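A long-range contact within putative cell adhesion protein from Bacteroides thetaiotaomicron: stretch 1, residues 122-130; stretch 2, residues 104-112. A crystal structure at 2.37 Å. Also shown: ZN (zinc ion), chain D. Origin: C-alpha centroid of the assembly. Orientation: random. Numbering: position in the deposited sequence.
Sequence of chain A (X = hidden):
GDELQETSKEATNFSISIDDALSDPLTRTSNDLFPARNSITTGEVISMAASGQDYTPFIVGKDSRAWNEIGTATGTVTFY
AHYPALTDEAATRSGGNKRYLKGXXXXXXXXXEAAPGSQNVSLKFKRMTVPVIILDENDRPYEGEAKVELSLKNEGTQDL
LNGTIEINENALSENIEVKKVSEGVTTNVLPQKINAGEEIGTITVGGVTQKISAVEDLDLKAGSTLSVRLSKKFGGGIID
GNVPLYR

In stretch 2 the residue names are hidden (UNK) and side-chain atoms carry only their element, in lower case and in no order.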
ATOM      1  N   SER A 122     -31.187   1.935 -19.056  1.00 44.61           N
ATOM      2  CA  SER A 122     -30.262   1.095 -18.283  1.00 45.16           C
ATOM      3  C   SER A 122     -29.836   1.774 -16.992  1.00 46.79           C
ATOM      4  O   SER A 122     -29.118   2.770 -17.036  1.00 47.57           O
ATOM      5  CB  SER A 122     -29.022   0.746 -19.100  1.00 50.87           C
ATOM      6  OG  SER A 122     -29.387   0.198 -20.355  1.00 71.32           O
ATOM      7  N   LEU A 123     -30.274   1.243 -15.857  1.00 41.91           N
ATOM      8  CA  LEU A 123     -29.894   1.756 -14.552  1.00 41.72           C
ATOM      9  C   LEU A 123     -28.569   1.141 -14.147  1.00 44.02           C
ATOM     10  O   LEU A 123     -28.461  -0.091 -14.116  1.00 43.29           O
ATOM     11  CB  LEU A 123     -30.972   1.462 -13.477  1.00 42.27           C
ATOM     12  CG  LEU A 123     -32.238   2.292 -13.513  1.00 47.12           C
ATOM     13  CD1 LEU A 123     -33.278   1.658 -12.668  1.00 47.86           C
ATOM     14  CD2 LEU A 123     -31.992   3.717 -13.002  1.00 50.67           C
ATOM     15  N   LYS A 124     -27.570   2.007 -13.838  1.00 38.90           N
ATOM     16  CA  LYS A 124     -26.208   1.610 -13.423  1.00 37.12           C
ATOM     17  C   LYS A 124     -26.132   1.622 -11.898  1.00 39.30           C
ATOM     18  O   LYS A 124     -25.962   2.685 -11.275  1.00 37.69           O
ATOM     19  CB  LYS A 124     -25.119   2.520 -14.047  1.00 39.09           C
ATOM     20  CG  LYS A 124     -25.222   2.736 -15.570  1.00 56.40           C
ATOM     21  CD  LYS A 124     -24.686   1.576 -16.377  1.00 73.62           C
ATOM     22  CE  LYS A 124     -24.296   1.985 -17.778  1.00 92.85           C
ATOM     23  NZ  LYS A 124     -22.943   2.623 -17.822  1.00107.02           N
ATOM     24  N   PHE A 125     -26.256   0.419 -11.300  1.00 35.43           N
ATOM     25  CA  PHE A 125     -26.253   0.287  -9.861  1.00 36.00           C
ATOM     26  C   PHE A 125     -24.853   0.181  -9.222  1.00 41.68           C
ATOM     27  O   PHE A 125     -23.988  -0.594  -9.653  1.00 40.94           O
ATOM     28  CB  PHE A 125     -27.079  -0.927  -9.438  1.00 38.62           C
ATOM     29  CG  PHE A 125     -28.565  -0.663  -9.456  1.00 41.14           C
ATOM     30  CD1 PHE A 125     -29.312  -0.873 -10.614  1.00 43.01           C
ATOM     31  CD2 PHE A 125     -29.221  -0.200  -8.313  1.00 41.82           C
ATOM     32  CE1 PHE A 125     -30.691  -0.629 -10.619  1.00 43.96           C
ATOM     33  CE2 PHE A 125     -30.594   0.052  -8.330  1.00 44.29           C
ATOM     34  CZ  PHE A 125     -31.319  -0.166  -9.479  1.00 41.65           C
ATOM     35  N   LYS A 126     -24.647   1.009  -8.198  1.00 37.51           N
ATOM     36  CA  LYS A 126     -23.541   0.985  -7.267  1.00 35.98           C
ATOM     37  C   LYS A 126     -24.007   0.186  -6.027  1.00 39.48           C
ATOM     38  O   LYS A 126     -25.169   0.344  -5.643  1.00 40.54           O
ATOM     39  CB  LYS A 126     -23.168   2.423  -6.838  1.00 36.58           C
ATOM     40  CG  LYS A 126     -22.629   3.336  -7.916  1.00 34.24           C
ATOM     41  CD  LYS A 126     -22.383   4.735  -7.372  1.00 32.69           C
ATOM     42  CE  LYS A 126     -21.815   5.695  -8.401  1.00 42.45           C
ATOM     43  NZ  LYS A 126     -21.823   7.089  -7.864  1.00 51.74           N
ATOM     44  N   ARG A 127     -23.138  -0.642  -5.393  1.00 35.56           N
ATOM     45  CA  ARG A 127     -23.460  -1.289  -4.110  1.00 35.71           C
ATOM     46  C   ARG A 127     -22.937  -0.318  -3.041  1.00 39.09           C
ATOM     47  O   ARG A 127     -21.740  -0.001  -3.057  1.00 39.46           O
ATOM     48  CB  ARG A 127     -22.868  -2.704  -3.982  1.00 33.61           C
ATOM     49  CG  ARG A 127     -23.254  -3.435  -2.684  1.00 34.81           C
ATOM     50  CD  ARG A 127     -22.939  -4.916  -2.725  1.00 36.24           C
ATOM     51  NE  ARG A 127     -23.905  -5.670  -3.531  1.00 51.10           N
ATOM     52  CZ  ARG A 127     -23.680  -6.160  -4.755  1.00 57.39           C
ATOM     53  NH1 ARG A 127     -22.497  -6.024  -5.324  1.00 35.53           N
ATOM     54  NH2 ARG A 127     -24.636  -6.815  -5.401  1.00 46.67           N
HETATM   55  N   MSE A 128     -23.846   0.232  -2.194  1.00 33.98           N
HETATM   56  CA  MSE A 128     -23.536   1.264  -1.182  1.00 33.27           C
HETATM   57  C   MSE A 128     -23.080   0.656   0.141  1.00 41.00           C
HETATM   58  O   MSE A 128     -22.428   1.341   0.941  1.00 40.73           O
HETATM   59  CB  MSE A 128     -24.725   2.216  -0.956  1.00 35.12           C
HETATM   60  CG  MSE A 128     -25.403   2.701  -2.252  1.00 40.69           C
HETATM   61 SE   MSE A 128     -24.160   3.383  -3.590  0.75 47.83          SE
HETATM   62  CE  MSE A 128     -23.425   4.988  -2.648  1.00 44.27           C
ATOM     63  N   THR A 129     -23.428  -0.630   0.362  1.00 38.65           N
ATOM     64  CA  THR A 129     -22.996  -1.443   1.498  1.00 38.86           C
ATOM     65  C   THR A 129     -21.752  -2.258   1.059  1.00 41.44           C
ATOM     66  O   THR A 129     -21.382  -2.230  -0.127  1.00 40.58           O
ATOM     67  CB  THR A 129     -24.130  -2.319   2.005  1.00 45.12           C
ATOM     68  OG1 THR A 129     -24.688  -2.988   0.874  1.00 42.23           O
ATOM     69  CG2 THR A 129     -25.215  -1.521   2.750  1.00 43.53           C
ATOM     70  N   VAL A 130     -21.108  -2.976   2.010  1.00 36.91           N
ATOM     71  CA  VAL A 130     -19.866  -3.708   1.762  1.00 35.84           C
ATOM     72  C   VAL A 130     -20.086  -5.225   1.982  1.00 40.31           C
ATOM     73  O   VAL A 130     -20.240  -5.629   3.131  1.00 41.46           O
ATOM     74  CB  VAL A 130     -18.688  -3.141   2.644  1.00 38.18           C
ATOM     75  CG1 VAL A 130     -17.370  -3.884   2.407  1.00 35.93           C
ATOM     76  CG2 VAL A 130     -18.499  -1.629   2.426  1.00 37.67           C
ATOM     77  N   UNK A 104     -26.373  -5.810   7.290  1.00 56.10           N
ATOM     78  CA  UNK A 104     -26.976  -7.101   6.988  1.00 56.67           C
ATOM     79  C   UNK A 104     -27.363  -7.183   5.526  1.00 57.95           C
ATOM     80  O   UNK A 104     -26.597  -7.685   4.702  1.00 57.03           O
ATOM     81  N   UNK A 105     -28.544  -6.652   5.202  1.00 53.39           N
ATOM     82  CA  UNK A 105     -29.102  -6.614   3.852  1.00 51.29           C
ATOM     83  C   UNK A 105     -28.361  -5.558   3.030  1.00 50.90           C
ATOM     84  O   UNK A 105     -28.148  -4.440   3.497  1.00 49.12           O
ATOM     85  c   UNK A 105     -31.374  -5.973   2.615  1.00 57.46           C
ATOM     86  o   UNK A 105     -30.940  -6.771   0.386  1.00 62.15           O
ATOM     87  c   UNK A 105     -31.339  -7.032   1.527  1.00 71.52           C
ATOM     88  c   UNK A 105     -30.634  -6.346   3.924  1.00 53.72           C
ATOM     89  n   UNK A 105     -31.745  -8.260   1.840  1.00 69.20           N
ATOM     90  N   UNK A 106     -27.960  -5.929   1.808  1.00 45.64           N
ATOM     91  CA  UNK A 106     -27.298  -5.030   0.860  1.00 43.37           C
ATOM     92  C   UNK A 106     -28.228  -3.886   0.427  1.00 47.49           C
ATOM     93  O   UNK A 106     -29.452  -4.074   0.388  1.00 47.73           O
ATOM     94  o   UNK A 106     -28.468  -7.798  -3.066  1.00 53.44           O
ATOM     95  c   UNK A 106     -26.842  -5.801  -0.402  1.00 43.73           C
ATOM     96  c   UNK A 106     -27.572  -7.119  -2.513  1.00 63.19           C
ATOM     97  c   UNK A 106     -27.968  -6.306  -1.298  1.00 46.63           C
ATOM     98  o   UNK A 106     -26.385  -7.086  -2.919  1.00 51.62           O
ATOM     99  N   UNK A 107     -27.638  -2.722   0.085  1.00 41.64           N
ATOM    100  CA  UNK A 107     -28.350  -1.557  -0.402  1.00 41.05           C
ATOM    101  C   UNK A 107     -27.631  -1.025  -1.616  1.00 44.02           C
ATOM    102  O   UNK A 107     -26.415  -0.777  -1.590  1.00 40.77           O
ATOM    103  c   UNK A 107     -29.518  -0.879   1.723  1.00 48.09           C
ATOM    104  c   UNK A 107     -31.480  -1.246   2.545  1.00 51.05           C
ATOM    105  n   UNK A 107     -30.886  -0.788   1.464  1.00 50.81           N
ATOM    106  c   UNK A 107     -29.336  -1.425   2.945  1.00 49.05           C
ATOM    107  c   UNK A 107     -28.504  -0.492   0.688  1.00 43.16           C
ATOM    108  n   UNK A 107     -30.590  -1.643   3.461  1.00 51.15           N
ATOM    109  N   UNK A 108     -28.375  -0.949  -2.713  1.00 44.43           N
ATOM    110  CA  UNK A 108     -27.885  -0.523  -4.019  1.00 44.95           C
ATOM    111  C   UNK A 108     -28.592   0.758  -4.463  1.00 47.27           C
ATOM    112  O   UNK A 108     -29.768   1.001  -4.148  1.00 46.43           O
ATOM    113  c   UNK A 108     -26.623  -3.520  -4.129  1.00 50.14           C
ATOM    114  c   UNK A 108     -28.042  -1.648  -5.084  1.00 45.77           C
ATOM    115  c   UNK A 108     -28.381  -4.096  -5.698  1.00 53.20           C
ATOM    116  c   UNK A 108     -27.979  -3.136  -4.593  1.00 51.48           C
ATOM    117  N   UNK A 109     -27.829   1.597  -5.155  1.00 41.91           N
ATOM    118  CA  UNK A 109     -28.302   2.861  -5.679  1.00 40.28           C
ATOM    119  C   UNK A 109     -27.883   2.965  -7.126  1.00 44.12           C
ATOM    120  O   UNK A 109     -26.708   2.797  -7.439  1.00 45.13           O
ATOM    121  c   UNK A 109     -30.192   6.918  -5.460  1.00 45.00           C
ATOM    122  c   UNK A 109     -29.411   7.778  -6.188  1.00 44.32           C
ATOM    123  c   UNK A 109     -28.117   7.438  -6.510  1.00 45.23           C
ATOM    124  c   UNK A 109     -27.789   4.048  -4.842  1.00 40.84           C
ATOM    125  c   UNK A 109     -27.588   6.233  -6.074  1.00 42.64           C
ATOM    126  c   UNK A 109     -28.350   5.364  -5.301  1.00 41.78           C
ATOM    127  c   UNK A 109     -29.662   5.716  -5.011  1.00 43.68           C
ATOM    128  N   UNK A 110     -28.860   3.197  -8.005  1.00 40.90           N
ATOM    129  CA  UNK A 110     -28.616   3.279  -9.436  1.00 38.86           C
ATOM    130  C   UNK A 110     -29.002   4.606 -10.036  1.00 42.44           C
ATOM    131  O   UNK A 110     -29.839   5.324  -9.486  1.00 43.18           O
ATOM    132  N   UNK A 111     -28.351   4.963 -11.145  1.00 37.92           N
ATOM    133  CA  UNK A 111     -28.643   6.182 -11.903  1.00 36.66           C
ATOM    134  C   UNK A 111     -28.619   5.836 -13.369  1.00 40.92           C
ATOM    135  O   UNK A 111     -27.967   4.875 -13.787  1.00 39.47           O
ATOM    136  o   UNK A 111     -26.395   7.077 -12.076  1.00 47.28           O
ATOM    137  c   UNK A 111     -27.573   7.686 -10.115  1.00 43.15           C
ATOM    138  c   UNK A 111     -27.688   7.368 -11.590  1.00 42.37           C
ATOM    139  N   UNK A 112     -29.337   6.633 -14.152  1.00 40.05           N
ATOM    140  CA  UNK A 112     -29.377   6.535 -15.588  1.00 41.35           C
ATOM    141  C   UNK A 112     -29.602   7.904 -16.167  1.00 47.87           C
ATOM    142  O   UNK A 112     -30.164   8.758 -15.493  1.00 48.32           O
ATOM    143  c   UNK A 112     -30.476   5.578 -16.021  1.00 42.41           C
TER
HETATM  144 ZN    ZN D 302     -31.066  -2.609   5.336  1.00 68.49          ZN
HETATM  145  O   HOH W   1     -29.296  -3.887   5.840  1.00 61.27           O
HETATM  146  O   HOH W   2     -24.589   4.966 -11.178  1.00 41.26           O
HETATM  147  O   HOH W   3     -31.279  -0.943   6.884  1.00 56.81           O

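Position 104 has no side-chain atoms and touches nothing on stretch 1. Its phi/psi of 114/-84 would jam a CB against the carbonyl O of the residue before, so the backbone alone calls for glycine: Gly104.

Position 105 carries three carbons, the third bearing one oxygen and one nitrogen, an amide at the length of glutamine. The chain starts away from stretch 1, and Gln105 contributes mainly its backbone O, which accepts a hydrogen bond from water 1 at 2.7 Å.

Position 106 again has three carbons, but the last carries two oxygens: a carboxylate, Glu106. Its OE1 takes hydrogen bonds from Arg127 NE at 2.9 Å and Arg127 NH2 at 3.0 Å, a salt bridge made at the edge of the guanidinium.

At 107, one carbon leads to a five-membered ring of three carbons and two nitrogens, which is histidine. NE2 of His107 binds the zinc ion at 2.2 Å, with waters 1 and 3 also on the metal, while Thr129 CG2 lies at the ring edge. The backbone works too: His107 N donates to Thr129 OG1 (3.1 Å), and His107 O accepts from Met128 N (2.8 Å).

Position 108 shows four carbons forked at the second, hence Leu108. It shares a sheet face with Phe125 and Arg127; its CB lies 3.7 Å from Phe125 CD2 and its CD2 3.5 Å from Arg127 NE.

One carbon and a six-carbon ring identify 109 as Phe109, on the other face, where its CB packs 3.8 Å from CG of selenomethionine Met128. Its backbone pairs with Lys126 both ways, Phe109 N to Lys126 O at 3.0 Å and Lys126 N to Phe109 O at 2.8 Å.

Position 110 has no side chain, and the space is taken: an ideal CB would sit 3.0 Å from Phe125 CD2. Gly110 instead lays its CA over the Phe125 ring face, 3.9 Å from the centroid.

At 111, one carbon bears an oxygen and a carbon: Thr111. Lys124 N donates to Thr111 O at 2.9 Å; the return bond, Thr111 N to Lys124 O, is weak at 3.3 Å. Water 2 bridges Thr111 OG1 and Lys124 O.

A single carbon makes 112 Ala112, its CB 3.3 Å from Ser122 O and 3.9 Å from Leu123 CD2.

The contact works as an antiparallel ladder whose hydrogen-bonded pairs alternate with closer, non-bonded ones. Glycine lets the Phe125 ring lie against the backbone, and beyond the strand pairing, the salt bridge and the Thr129 hydroxyl extend the join into the loops.

Stretch 2 (104-112) GQEHLFGTA
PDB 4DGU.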